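Local coordinates for methylmalonyl-CoA carboxyltransferase 5S subunit (Propionibacterium freudenreichii subsp. shermanii, PDB 1RQB), which transfers a carboxyl group from the biotin of the 1.3S subunit to pyruvate, forming oxaloacetate, with the help of a bound cobalt ion, at residues 462-465 and 466-469. Residues are numbered along the deposited sequence; the frame is centred on the assembly and turned at random.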
loop_
_atom_site.group_PDB
_atom_site.type_symbol
_atom_site.label_atom_id
_atom_site.label_comp_id
_atom_site.label_asym_id
_atom_site.label_seq_id
_atom_site.Cartn_x
_atom_site.Cartn_y
_atom_site.Cartn_z
ATOM N N VAL A 462 -17.752 16.488 32.416
ATOM C CA VAL A 462 -16.415 16.066 32.856
ATOM C C VAL A 462 -15.345 16.935 32.191
ATOM O O VAL A 462 -14.397 17.379 32.838
ATOM C CB VAL A 462 -16.155 14.589 32.506
ATOM C CG1 VAL A 462 -14.699 14.225 32.803
ATOM C CG2 VAL A 462 -17.081 13.699 33.317
ATOM N N PHE A 463 -15.503 17.197 30.902
ATOM C CA PHE A 463 -14.506 18.003 30.181
ATOM C C PHE A 463 -14.394 19.407 30.782
ATOM O O PHE A 463 -13.293 19.885 31.052
ATOM C CB PHE A 463 -14.862 18.106 28.694
ATOM C CG PHE A 463 -13.980 19.051 27.935
ATOM C CD1 PHE A 463 -12.597 18.870 27.919
ATOM C CD2 PHE A 463 -14.518 20.144 27.274
ATOM C CE1 PHE A 463 -11.768 19.770 27.257
ATOM C CE2 PHE A 463 -13.692 21.055 26.607
ATOM C CZ PHE A 463 -12.319 20.867 26.600
ATOM N N PHE A 464 -15.527 20.070 30.992
ATOM C CA PHE A 464 -15.517 21.442 31.522
ATOM C C PHE A 464 -14.814 21.499 32.881
ATOM O O PHE A 464 -14.166 22.490 33.214
ATOM C CB PHE A 464 -16.948 21.972 31.681
ATOM C CG PHE A 464 -17.641 22.296 30.380
ATOM C CD1 PHE A 464 -19.016 22.507 30.354
ATOM C CD2 PHE A 464 -16.926 22.405 29.190
ATOM C CE1 PHE A 464 -19.674 22.825 29.161
ATOM C CE2 PHE A 464 -17.571 22.722 27.991
ATOM C CZ PHE A 464 -18.949 22.932 27.978
ATOM N N GLU A 465 -14.929 20.434 33.662
ATOM C CA GLU A 465 -14.329 20.432 35.003
ATOM C C GLU A 465 -12.812 20.228 34.949
ATOM O O GLU A 465 -12.097 20.708 35.827
ATOM C CB GLU A 465 -14.945 19.325 35.858
ATOM C CG GLU A 465 -14.505 19.387 37.318
ATOM C CD GLU A 465 -14.281 18.020 37.936
ATOM O OE1 GLU A 465 -15.140 17.129 37.751
ATOM O OE2 GLU A 465 -13.248 17.842 38.618
ATOM N N HIS A 466 -12.309 19.552 33.917
ATOM C CA HIS A 466 -10.875 19.230 33.848
ATOM C C HIS A 466 -10.108 20.032 32.794
ATOM O O HIS A 466 -8.879 19.991 32.777
ATOM C CB HIS A 466 -10.714 17.744 33.531
ATOM C CG HIS A 466 -11.071 16.840 34.669
ATOM N ND1 HIS A 466 -10.318 16.766 35.821
ATOM C CD2 HIS A 466 -12.086 15.959 34.824
ATOM C CE1 HIS A 466 -10.853 15.875 36.636
ATOM N NE2 HIS A 466 -11.926 15.370 36.054
ATOM N N ARG A 467 -10.808 20.742 31.918
ATOM C CA ARG A 467 -10.164 21.482 30.822
ATOM C C ARG A 467 -8.987 22.343 31.285
ATOM O O ARG A 467 -7.999 22.472 30.565
ATOM C CB ARG A 467 -11.185 22.365 30.088
ATOM C CG ARG A 467 -10.542 23.372 29.115
ATOM C CD ARG A 467 -11.592 24.069 28.255
ATOM N NE ARG A 467 -12.663 24.664 29.052
ATOM C CZ ARG A 467 -13.829 25.051 28.548
ATOM N NH1 ARG A 467 -14.063 24.908 27.245
ATOM N NH2 ARG A 467 -14.767 25.559 29.345
ATOM N N ALA A 468 -9.094 22.939 32.468
ATOM C CA ALA A 468 -8.055 23.834 32.998
ATOM C C ALA A 468 -6.702 23.135 33.170
ATOM O O ALA A 468 -5.673 23.803 33.260
ATOM C CB ALA A 468 -8.514 24.427 34.337
ATOM N N GLU A 469 -6.680 21.806 33.222
ATOM C CA GLU A 469 -5.421 21.066 33.396
ATOM C C GLU A 469 -4.590 21.120 32.112
ATOM O O GLU A 469 -3.391 20.840 32.124
ATOM C CB GLU A 469 -5.683 19.593 33.707
ATOM C CG GLU A 469 -6.518 19.307 34.928
ATOM C CD GLU A 469 -6.948 17.842 34.980
ATOM O OE1 GLU A 469 -7.677 17.467 35.921
ATOM O OE2 GLU A 469 -6.553 17.067 34.072
HETATM O O HOH W 1 -11.644 23.409 33.865
#
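Arg467 lies against Phe463 and Phe464 where the chain leaves helix 460-466 of the conserved carboxylase domain, a local contact in which 467-469 keep helical backbone angles. CB of Arg467 sits over one face of the Phe463 ring in a CH-pi contact, 4.2 Å from the centroid and displaced toward the rim. Farther along the side chain, Arg467 CD touches Phe463 CZ at 3.7 Å. A bend at chi3 (52°) in the otherwise extended arginine leads the guanidinium alongside Phe464, so that Phe464 CD2 lies over its face and Arg467 NH2 is 3.8 Å from Phe464 CD2; the two planes are 24° apart. Salt bridges from Arg467 NH1 to Asp82 and Asp449, and a hydrogen bond from Arg467 NH2 to Gly442 O, fix this end and tie the turn to the residue just before helix 83-93 and to the region of Gly442 and Asp449.

On another side of the turn, CG1 of Val462 meets the His466 imidazole at its edge, in plane, while Glu465 OE2 stands over one face, offset toward the rim, 3.7 Å from His466 CE1. His466 ND1 donates to Glu469 OE1 at 2.7 Å, approaching from above the carboxylate plane, and Glu469 OE2 is hydrogen-bonded in turn to His472 NE2. With an alanine here, Glu469 OE1 would probably lose this donor, and Val462 CG1 and Glu465 OE2 the ring they rest against.

In the backbone, Phe463 O accepts from both an i+4 donor, Arg467 N at 2.8 Å, and an i+3 donor, His466 N, whereas the bond from His466 N to Val462 O is weak. One step on, a water replaces the direct link, donating to Phe464 O at 2.8 Å and accepting from Ala468 N at 2.9 Å.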